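Local coordinates for 2''-aminoglycoside nucleotidyltransferase (Klebsiella pneumoniae, PDB 4WQK), which catalyses magnesium-dependent nucleotidylation of the 2''-hydroxyl of kanamycin, gentamicin, tobramycin and related aminoglycosides, making the bacterium resistant to them, at residues K12-A17 with R119-N124; A60-L65 with A79-E84; W30-R35 with E127-D132; D87-W92 with Y98-A103. One frame throughout, in Å; residues are numbered along the deposited sequence. Where two conformers were deposited one is given.

Contact 1: K12-A17 with R119-N124; sequences KILAAA and RPVRCN
Arg119, whose guanidinium lies against Leu14, is gripped at both terminal nitrogens: NH1 donates to Pro120 O at 2.9 Å, and NH2 forms a salt bridge with Asp18, just beyond 12-17 on the same helix. In this nucleotidyltransferase fold, helix 5-19 of the N-terminal domain packs here against strand 119-121, half of a two-stranded antiparallel sheet in the C-terminal domain. The short axes approach to 10.8 Å at 70°, so the strand runs across the helix, and side chains from both segments span the gap.

Arg119 does so with a stretched chain: CG is anti to the backbone N (chi1 -172°) and the run to NE stays extended. This sets the flat group over Leu14, with Leu14 CB 3.4 Å above the plane and over its centre, so that a methylene lies over one face. The NH1 bond is bent, 137° at the hydrogen, yet together with Asp18 it should restrict rotation of the group.

Beyond the guanidinium the chemistry turns apolar. Leu14 and Val121 meet at about a right angle, Leu14 CD1 standing 3.5 Å from Val121 CG1, while the other Val121 methyl, CG2, faces Ala34 of helix 28-36. The same Leu14 CD1 also stands 3.9 Å from Arg119 NH1, so one methyl borders both the valine branch and the charged group.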
# COMPACT_ATOMS: atom_id res chain seq x y z
N LYS A 12 11.92 -10.66 -3.17
CA LYS A 12 12.01 -11.13 -4.57
C LYS A 12 11.31 -10.20 -5.56
O LYS A 12 11.84 -9.93 -6.65
CB LYS A 12 11.43 -12.53 -4.74
CG LYS A 12 12.26 -13.63 -4.19
CD LYS A 12 11.59 -15.00 -4.38
CE LYS A 12 12.53 -16.12 -3.92
NZ LYS A 12 11.76 -17.15 -3.18
N ILE A 13 10.10 -9.73 -5.23
CA ILE A 13 9.37 -8.83 -6.11
C ILE A 13 10.14 -7.54 -6.31
O ILE A 13 10.29 -7.06 -7.47
CB ILE A 13 7.98 -8.54 -5.53
CG1 ILE A 13 7.14 -9.80 -5.59
CG2 ILE A 13 7.29 -7.44 -6.32
CD1 ILE A 13 5.89 -9.72 -4.69
N LEU A 14 10.65 -6.96 -5.22
CA LEU A 14 11.32 -5.68 -5.33
C LEU A 14 12.65 -5.84 -6.06
O LEU A 14 13.09 -4.91 -6.78
CB LEU A 14 11.54 -5.04 -3.97
CG LEU A 14 10.20 -4.70 -3.31
CD1 LEU A 14 10.54 -4.01 -2.00
CD2 LEU A 14 9.37 -3.75 -4.17
N ALA A 15 13.35 -6.99 -5.92
CA ALA A 15 14.60 -7.21 -6.67
C ALA A 15 14.30 -7.20 -8.16
O ALA A 15 15.04 -6.59 -8.95
CB ALA A 15 15.22 -8.50 -6.28
N ALA A 16 13.25 -7.91 -8.54
CA ALA A 16 12.92 -7.97 -9.96
C ALA A 16 12.48 -6.58 -10.46
O ALA A 16 12.79 -6.21 -11.61
CB ALA A 16 11.83 -9.00 -10.18
N ALA A 17 11.76 -5.82 -9.65
CA ALA A 17 11.31 -4.49 -10.06
C ALA A 17 12.51 -3.54 -10.17
O ALA A 17 12.64 -2.81 -11.13
CB ALA A 17 10.25 -3.94 -9.07
N ARG A 119 16.17 -4.13 4.31
CA ARG A 119 16.11 -3.64 2.93
C ARG A 119 15.32 -2.35 2.91
O ARG A 119 14.14 -2.34 3.28
CB ARG A 119 15.38 -4.64 2.02
CG ARG A 119 15.48 -4.24 0.54
CD ARG A 119 14.40 -4.93 -0.25
NE ARG A 119 14.69 -5.02 -1.68
CZ ARG A 119 14.62 -4.03 -2.56
NH1 ARG A 119 14.28 -2.79 -2.18
NH2 ARG A 119 14.91 -4.28 -3.83
N PRO A 120 15.92 -1.27 2.42
CA PRO A 120 15.08 -0.07 2.20
C PRO A 120 14.03 -0.31 1.14
O PRO A 120 14.28 -0.99 0.11
CB PRO A 120 16.09 1.00 1.76
CG PRO A 120 17.43 0.48 2.28
CD PRO A 120 17.31 -1.04 2.03
N VAL A 121 12.83 0.23 1.37
CA VAL A 121 11.71 0.04 0.45
C VAL A 121 10.92 1.31 0.32
O VAL A 121 10.73 2.05 1.29
CB VAL A 121 10.72 -1.09 0.88
CG1 VAL A 121 11.44 -2.44 1.00
CG2 VAL A 121 9.99 -0.76 2.24
N ARG A 122 10.47 1.56 -0.90
CA ARG A 122 9.44 2.58 -1.11
C ARG A 122 8.12 2.12 -0.48
O ARG A 122 7.71 0.98 -0.63
CB ARG A 122 9.26 2.86 -2.60
CG ARG A 122 10.47 3.56 -3.27
CD ARG A 122 10.11 4.02 -4.66
NE ARG A 122 11.18 4.81 -5.31
CZ ARG A 122 12.02 4.30 -6.20
NH1 ARG A 122 11.95 3.03 -6.59
NH2 ARG A 122 12.93 5.11 -6.77
N CYS A 123 7.42 3.08 0.10
CA CYS A 123 6.11 2.79 0.64
C CYS A 123 5.24 4.01 0.57
O CYS A 123 5.70 5.13 0.57
CB CYS A 123 6.23 2.26 2.07
SG CYS A 123 7.45 3.12 3.11
N ASN A 124 3.93 3.74 0.48
CA ASN A 124 3.00 4.85 0.40
C ASN A 124 3.11 5.70 1.67
O ASN A 124 3.49 5.21 2.74
CB ASN A 124 1.57 4.33 0.21
CG ASN A 124 1.39 3.72 -1.15
OD1 ASN A 124 1.02 2.56 -1.29
ND2 ASN A 124 1.68 4.51 -2.19

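Contact 2: A60-L65 with A79-E84; sequences AIVEML and AEIGDE
Ile81 projects from the end of its strand into the groove between Val62, in the last turn of helix 55-64, and Leu65, just after it. The evidence for this fit is that three different parts of the isoleucine are engaged. Ile81 CG1 approaches Val62 CG1 at 4.2 Å. Ile81 CD1 comes to 4.1 Å from Leu65 CD1, the two side chains crossing obliquely. Ile81 CG2 turns to the backbone instead and lies 3.5 Å from Leu65 O.

That division follows from the first torsion: with CG1 anti to the carbonyl carbon (chi1 -57°), the long arm reaches the helix while CG2 stays on the carbonyl side. Val62 is the bump that answers from the helix. Val62 CG1, anti to the backbone N (chi1 168°), reaches Ala79 CB at 4.1 Å, and the small alanine leaves a shallow hollow for it two residues back along the strand. Glu80, between them, has its CB on the other side of the strand.

After Ile81 the chain reverses through a type II' beta turn to Glu84, with Gly82 at positive phi. Ile81 N bonds Glu84 O at 2.9 Å and Glu84 N bonds Ile81 O at 3.0 Å, the tight two-residue hairpin joining strands 76-81 and 84-93. Leu86 of the second strand touches both Val62 and Ile81, and Leu65 also meets Ile13 of helix 5-19. Across 60-65 and 79-84 the contacts are all van der Waals, which implies that complementary shape, not directed bonding, seats this helix on the sheet.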
# COMPACT_ATOMS: atom_id res chain seq x y z
N ALA A 60 4.56 -9.24 -15.51
CA ALA A 60 5.67 -10.09 -15.92
C ALA A 60 6.48 -10.56 -14.71
O ALA A 60 6.95 -11.71 -14.70
CB ALA A 60 6.57 -9.35 -16.94
N ILE A 61 6.66 -9.69 -13.72
CA ILE A 61 7.34 -10.10 -12.50
C ILE A 61 6.57 -11.22 -11.81
O ILE A 61 7.14 -12.26 -11.44
CB ILE A 61 7.52 -8.90 -11.56
CG1 ILE A 61 8.58 -7.94 -12.16
CG2 ILE A 61 7.88 -9.36 -10.14
CD1 ILE A 61 8.60 -6.60 -11.44
N VAL A 62 5.26 -11.04 -11.71
CA VAL A 62 4.41 -12.05 -11.08
C VAL A 62 4.55 -13.40 -11.78
O VAL A 62 4.74 -14.44 -11.14
CB VAL A 62 2.92 -11.61 -11.08
CG1 VAL A 62 1.98 -12.77 -10.71
CG2 VAL A 62 2.72 -10.41 -10.16
N GLU A 63 4.46 -13.39 -13.10
CA GLU A 63 4.57 -14.62 -13.88
C GLU A 63 5.95 -15.26 -13.74
O GLU A 63 6.06 -16.49 -13.69
CB GLU A 63 4.25 -14.35 -15.35
CG GLU A 63 2.78 -13.96 -15.55
CD GLU A 63 2.49 -13.36 -16.92
OE1 GLU A 63 3.18 -13.72 -17.89
OE2 GLU A 63 1.56 -12.52 -17.01
N MET A 64 6.99 -14.44 -13.70
CA MET A 64 8.35 -14.95 -13.62
C MET A 64 8.55 -15.68 -12.29
O MET A 64 9.29 -16.66 -12.21
CB MET A 64 9.34 -13.79 -13.79
CG MET A 64 10.76 -14.21 -13.98
SD MET A 64 11.83 -13.31 -12.90
CE MET A 64 11.40 -14.25 -11.48
N LEU A 65 7.87 -15.20 -11.26
CA LEU A 65 7.92 -15.79 -9.92
C LEU A 65 6.96 -16.97 -9.74
O LEU A 65 6.82 -17.53 -8.64
CB LEU A 65 7.62 -14.69 -8.90
CG LEU A 65 8.73 -13.66 -8.71
CD1 LEU A 65 8.29 -12.63 -7.71
CD2 LEU A 65 10.02 -14.32 -8.24
N ALA A 79 -3.23 -10.77 -7.36
CA ALA A 79 -2.39 -11.83 -7.90
C ALA A 79 -2.04 -12.82 -6.80
O ALA A 79 -2.08 -12.48 -5.60
CB ALA A 79 -1.12 -11.26 -8.48
N GLU A 80 -1.77 -14.06 -7.18
CA GLU A 80 -1.28 -15.02 -6.21
C GLU A 80 0.06 -15.57 -6.66
O GLU A 80 0.28 -15.81 -7.84
CB GLU A 80 -2.28 -16.18 -5.98
CG GLU A 80 -2.60 -17.01 -7.19
CD GLU A 80 -3.49 -18.20 -6.85
OE1 GLU A 80 -4.60 -17.99 -6.30
OE2 GLU A 80 -3.06 -19.34 -7.11
N ILE A 81 0.96 -15.72 -5.71
CA ILE A 81 2.24 -16.39 -5.96
C ILE A 81 2.36 -17.42 -4.84
O ILE A 81 2.47 -17.05 -3.67
CB ILE A 81 3.41 -15.39 -5.93
CG1 ILE A 81 3.21 -14.26 -6.96
CG2 ILE A 81 4.76 -16.12 -6.13
CD1 ILE A 81 4.29 -13.18 -6.86
N GLY A 82 2.29 -18.69 -5.20
CA GLY A 82 2.23 -19.75 -4.21
C GLY A 82 1.00 -19.57 -3.34
O GLY A 82 -0.11 -19.40 -3.86
N ASP A 83 1.19 -19.54 -2.03
CA ASP A 83 0.09 -19.41 -1.08
C ASP A 83 -0.17 -17.95 -0.72
O ASP A 83 -1.02 -17.66 0.12
CB ASP A 83 0.37 -20.19 0.20
CG ASP A 83 0.36 -21.69 -0.01
OD1 ASP A 83 -0.46 -22.17 -0.82
OD2 ASP A 83 1.18 -22.38 0.64
N GLU A 84 0.56 -17.02 -1.35
CA GLU A 84 0.45 -15.61 -0.98
C GLU A 84 -0.31 -14.76 -2.00
O GLU A 84 -0.27 -15.00 -3.19
CB GLU A 84 1.85 -15.00 -0.74
CG GLU A 84 2.69 -15.71 0.33
CD GLU A 84 2.05 -15.69 1.70
OE1 GLU A 84 1.22 -14.79 1.99
OE2 GLU A 84 2.37 -16.58 2.51

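Contact 3: W30-R35 with E127-D132; sequences WAIDAR and EAIIWD
Ile129 points toward helix 28-36 and meets Ala31, Ile32 and Arg35 with its two methyls. This is roughly antiparallel helix packing between the N- and C-terminal domains, whose cleft receives kanamycin: the short axes of 30-35 and 127-132 lie 10.7 Å apart with their directions at 148°.

Ile129 holds CG1 anti to the carbonyl carbon (chi1 -67°), which drives CD1 forward to Ala31 CB at 3.7 Å; the alanine is small enough to admit it. The second branch works on another neighbour. CG2 of Ile129 rests on the flank of Ile32, 3.7 Å from CG1 and 3.9 Å from CD1 of that residue, and the two isoleucines are set aslant, a branch of one on the long arm of the other.

One turn along from Ala31, Arg35 contributes its aliphatic part. The chain runs extended past the isoleucine, and its charged end is taken up by a salt bridge to Glu113, a cation-pi contact with Trp126 and hydrogen bonds to the carbonyls of Cys123 and Asn124. Ile130, the next residue after Ile129, packs on helices 147-160 and 162-176 instead. The longest of these approaches is Ile129 CD1 to Arg35 CD at 4.4 Å.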
# COMPACT_ATOMS: atom_id res chain seq x y z
N TRP A 30 1.53 -3.78 5.43
CA TRP A 30 2.98 -3.90 5.29
C TRP A 30 3.67 -2.53 5.18
O TRP A 30 4.81 -2.40 5.61
CB TRP A 30 3.34 -4.77 4.06
CG TRP A 30 3.62 -6.19 4.45
CD1 TRP A 30 2.86 -7.28 4.14
CD2 TRP A 30 4.71 -6.66 5.24
NE1 TRP A 30 3.44 -8.41 4.68
CE2 TRP A 30 4.58 -8.07 5.34
CE3 TRP A 30 5.80 -6.03 5.84
CZ2 TRP A 30 5.49 -8.86 6.07
CZ3 TRP A 30 6.70 -6.80 6.56
CH2 TRP A 30 6.54 -8.21 6.67
N ALA A 31 2.97 -1.51 4.64
CA ALA A 31 3.58 -0.17 4.56
C ALA A 31 3.75 0.42 5.94
O ALA A 31 4.78 1.11 6.24
CB ALA A 31 2.77 0.77 3.71
N ILE A 32 2.76 0.18 6.81
CA ILE A 32 2.87 0.62 8.20
C ILE A 32 4.10 -0.04 8.88
O ILE A 32 4.91 0.65 9.49
CB ILE A 32 1.58 0.28 8.99
CG1 ILE A 32 0.40 1.04 8.36
CG2 ILE A 32 1.73 0.58 10.50
CD1 ILE A 32 -0.96 0.62 8.92
N ASP A 33 4.24 -1.35 8.72
CA ASP A 33 5.36 -2.06 9.35
C ASP A 33 6.68 -1.63 8.73
O ASP A 33 7.66 -1.50 9.47
CB ASP A 33 5.17 -3.57 9.24
CG ASP A 33 4.16 -4.12 10.23
OD1 ASP A 33 3.44 -3.33 10.93
OD2 ASP A 33 4.07 -5.37 10.34
N ALA A 34 6.67 -1.37 7.42
CA ALA A 34 7.90 -0.92 6.76
C ALA A 34 8.33 0.46 7.29
O ALA A 34 9.51 0.68 7.59
CB ALA A 34 7.71 -0.93 5.29
N ARG A 35 7.39 1.41 7.39
CA ARG A 35 7.73 2.72 7.90
C ARG A 35 8.18 2.64 9.35
O ARG A 35 9.06 3.41 9.80
CB ARG A 35 6.53 3.68 7.79
CG ARG A 35 6.32 4.13 6.37
CD ARG A 35 5.28 5.24 6.23
NE ARG A 35 5.32 5.65 4.84
CZ ARG A 35 6.15 6.57 4.35
NH1 ARG A 35 6.97 7.25 5.16
NH2 ARG A 35 6.14 6.82 3.04
N GLU A 127 -0.17 9.61 5.05
CA GLU A 127 -1.47 10.22 4.71
C GLU A 127 -2.27 9.31 3.78
O GLU A 127 -3.49 9.19 3.94
CB GLU A 127 -1.22 11.60 4.08
CG GLU A 127 -0.69 12.62 5.04
CD GLU A 127 0.87 12.59 5.22
OE1 GLU A 127 1.63 11.65 4.79
OE2 GLU A 127 1.37 13.56 5.83
N ALA A 128 -1.60 8.69 2.80
CA ALA A 128 -2.28 7.75 1.91
C ALA A 128 -2.78 6.51 2.63
O ALA A 128 -3.88 6.02 2.34
CB ALA A 128 -1.34 7.34 0.74
N ILE A 129 -1.96 6.00 3.54
CA ILE A 129 -2.33 4.84 4.34
C ILE A 129 -3.60 5.13 5.14
O ILE A 129 -4.59 4.37 5.15
CB ILE A 129 -1.17 4.43 5.25
CG1 ILE A 129 -0.01 3.91 4.41
CG2 ILE A 129 -1.59 3.40 6.31
CD1 ILE A 129 1.30 3.76 5.21
N ILE A 130 -3.61 6.28 5.80
CA ILE A 130 -4.73 6.65 6.66
C ILE A 130 -5.98 7.00 5.82
O ILE A 130 -7.10 6.62 6.18
CB ILE A 130 -4.30 7.82 7.56
CG1 ILE A 130 -3.28 7.31 8.56
CG2 ILE A 130 -5.51 8.44 8.29
CD1 ILE A 130 -2.57 8.37 9.29
N TRP A 131 -5.79 7.68 4.68
CA TRP A 131 -6.88 7.98 3.78
C TRP A 131 -7.69 6.72 3.40
O TRP A 131 -8.91 6.77 3.34
CB TRP A 131 -6.32 8.63 2.52
CG TRP A 131 -7.27 9.30 1.59
CD1 TRP A 131 -7.72 8.82 0.38
CD2 TRP A 131 -7.81 10.62 1.72
NE1 TRP A 131 -8.51 9.75 -0.24
CE2 TRP A 131 -8.61 10.86 0.57
CE3 TRP A 131 -7.74 11.62 2.70
CZ2 TRP A 131 -9.29 12.07 0.38
CZ3 TRP A 131 -8.40 12.80 2.52
CH2 TRP A 131 -9.17 13.03 1.35
N ASP A 132 -6.99 5.61 3.14
CA ASP A 132 -7.72 4.39 2.78
C ASP A 132 -8.58 3.87 3.90
O ASP A 132 -9.62 3.25 3.66
CB ASP A 132 -6.74 3.29 2.35
CG ASP A 132 -6.73 3.11 0.85
OD1 ASP A 132 -7.57 3.74 0.17
OD2 ASP A 132 -5.86 2.37 0.34

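Contact 4: D87-W92 with Y98-A103; sequences DCEPAW and YEIAEA
Trp92 and Glu99 exchange a pair of backbone hydrogen bonds: Trp92 N to Glu99 O at 2.9 Å and nearly straight (170°), Glu99 N to Trp92 O at 2.9 Å but more bent (151°). They form a hydrogen-bonded antiparallel pair whose side chains share one face. Further along, a water links the two segments, donating to Pro90 O at 2.7 Å and accepting from Ala101 N at 2.9 Å.

Side-chain packing adjoins this pair. Ala91 CB is flanked by Tyr98 CB at 4.0 Å and Ile100 CG1 at 4.2 Å, while the ring of Tyr98 brings CD1 to 3.6 Å from Ala91 O. Two polar ends are held by other residues: the Tyr98 hydroxyl by Glu53, the Glu99 carboxylate by Ser107 and Gly106.

Glu89 has CG in the crowded position between its backbone N and carbonyl carbon (chi1 64°). From there the extended chain crosses Ile100 at about a right angle, Glu89 OE1 standing 3.9 Å from Ile100 CG2.

A type II turn runs from Ile100 to Ala103, with Glu102 at positive phi. The hairpin passes from the N-terminal domain into the C-terminal one, and its first strand carries Asp87, the inferred proton acceptor, which binds magnesium with Asp45 and Asp47; with kanamycin-binding Ala101 in the turn after strand 98-99, it borders the interdomain active site of this nucleotidyltransferase.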
# COMPACT_ATOMS: atom_id res chain seq x y z
N ASP A 87 -2.19 -7.61 -3.47
CA ASP A 87 -3.35 -6.71 -3.71
C ASP A 87 -2.79 -5.45 -4.35
O ASP A 87 -2.16 -4.65 -3.66
CB ASP A 87 -4.05 -6.43 -2.38
CG ASP A 87 -5.26 -5.52 -2.51
OD1 ASP A 87 -5.53 -4.99 -3.59
OD2 ASP A 87 -5.95 -5.34 -1.47
N CYS A 88 -2.98 -5.31 -5.66
CA CYS A 88 -2.21 -4.36 -6.43
C CYS A 88 -3.08 -3.20 -6.95
O CYS A 88 -4.12 -3.46 -7.54
CB CYS A 88 -1.58 -5.07 -7.62
SG CYS A 88 -0.42 -6.36 -7.14
N GLU A 89 -2.67 -1.96 -6.72
CA GLU A 89 -3.42 -0.83 -7.26
C GLU A 89 -2.52 0.15 -8.01
O GLU A 89 -1.36 0.38 -7.62
CB GLU A 89 -4.19 -0.11 -6.15
CG GLU A 89 -3.37 0.54 -5.08
CD GLU A 89 -4.24 1.42 -4.15
OE1 GLU A 89 -5.21 2.02 -4.63
OE2 GLU A 89 -3.97 1.48 -2.95
N PRO A 90 -3.06 0.74 -9.08
CA PRO A 90 -2.24 1.66 -9.89
C PRO A 90 -2.14 3.04 -9.27
O PRO A 90 -3.04 3.52 -8.55
CB PRO A 90 -3.01 1.75 -11.21
CG PRO A 90 -4.46 1.52 -10.80
CD PRO A 90 -4.36 0.44 -9.71
N ALA A 91 -1.01 3.69 -9.58
CA ALA A 91 -0.85 5.13 -9.37
C ALA A 91 -0.45 5.70 -10.73
O ALA A 91 0.15 5.02 -11.55
CB ALA A 91 0.18 5.42 -8.33
N TRP A 92 -0.81 6.97 -10.93
CA TRP A 92 -0.66 7.60 -12.26
C TRP A 92 0.21 8.83 -12.18
O TRP A 92 0.16 9.59 -11.20
CB TRP A 92 -2.05 7.94 -12.83
CG TRP A 92 -2.91 6.69 -12.93
CD1 TRP A 92 -3.85 6.28 -12.02
CD2 TRP A 92 -2.88 5.72 -13.97
NE1 TRP A 92 -4.38 5.07 -12.43
CE2 TRP A 92 -3.82 4.72 -13.62
CE3 TRP A 92 -2.14 5.58 -15.14
CZ2 TRP A 92 -4.04 3.59 -14.44
CZ3 TRP A 92 -2.35 4.48 -15.95
CH2 TRP A 92 -3.31 3.50 -15.59
N TYR A 98 4.20 9.93 -9.06
CA TYR A 98 3.02 9.06 -9.20
C TYR A 98 2.05 9.36 -8.08
O TYR A 98 2.46 9.63 -6.95
CB TYR A 98 3.44 7.58 -9.16
CG TYR A 98 4.11 7.14 -10.44
CD1 TYR A 98 3.34 6.79 -11.56
CD2 TYR A 98 5.51 7.09 -10.54
CE1 TYR A 98 3.93 6.42 -12.76
CE2 TYR A 98 6.12 6.71 -11.73
CZ TYR A 98 5.34 6.38 -12.84
OH TYR A 98 5.94 5.98 -14.01
N GLU A 99 0.76 9.29 -8.38
CA GLU A 99 -0.26 9.52 -7.36
C GLU A 99 -1.39 8.52 -7.49
O GLU A 99 -1.88 8.25 -8.57
CB GLU A 99 -0.88 10.94 -7.43
CG GLU A 99 0.11 12.07 -7.11
CD GLU A 99 0.52 12.12 -5.63
OE1 GLU A 99 -0.16 11.50 -4.78
OE2 GLU A 99 1.49 12.88 -5.32
N ILE A 100 -1.82 8.03 -6.34
CA ILE A 100 -3.05 7.23 -6.27
C ILE A 100 -4.22 8.18 -6.52
O ILE A 100 -4.25 9.26 -5.96
CB ILE A 100 -3.15 6.56 -4.88
CG1 ILE A 100 -2.02 5.55 -4.71
CG2 ILE A 100 -4.49 5.85 -4.71
CD1 ILE A 100 -1.90 5.03 -3.28
N ALA A 101 -5.15 7.77 -7.38
CA ALA A 101 -6.35 8.59 -7.70
C ALA A 101 -7.08 8.93 -6.44
O ALA A 101 -7.33 8.06 -5.60
CB ALA A 101 -7.28 7.88 -8.66
N GLU A 102 -7.39 10.22 -6.32
CA GLU A 102 -8.21 10.78 -5.24
C GLU A 102 -7.48 10.83 -3.88
O GLU A 102 -8.04 11.31 -2.89
CB GLU A 102 -9.54 9.98 -5.09
CG GLU A 102 -10.37 9.83 -6.39
CD GLU A 102 -11.70 9.10 -6.16
OE1 GLU A 102 -11.90 7.99 -6.71
OE2 GLU A 102 -12.55 9.64 -5.43
N ALA A 103 -6.22 10.39 -3.82
CA ALA A 103 -5.47 10.40 -2.55
C ALA A 103 -4.81 11.77 -2.32
O ALA A 103 -4.65 12.57 -3.25
CB ALA A 103 -4.42 9.30 -2.57
O HOH W 1 -5.02 5.33 -8.86

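Contact 3 is the buried one, its centre about 6 Å from the centre of the chain; contacts 1 and 2 are partly buried and contact 4 lies at the surface. Contacts 1, 3 and 4 each join the N-terminal domain to the C-terminal one, whereas contact 2 stays within the first. Only contact 4 has hydrogen bonds between its two segments. Contacts 2 and 3 are mainly apolar, and contact 1 sets a charged face on leucine. Contacts 1 and 2 meet where helices 5-19 and 55-64 pack, Ala17 CA lying 3.7 Å from Ile61 CD1. Contacts 2 and 4 share the larger sheet through neighbouring strands 76-81 and 84-93.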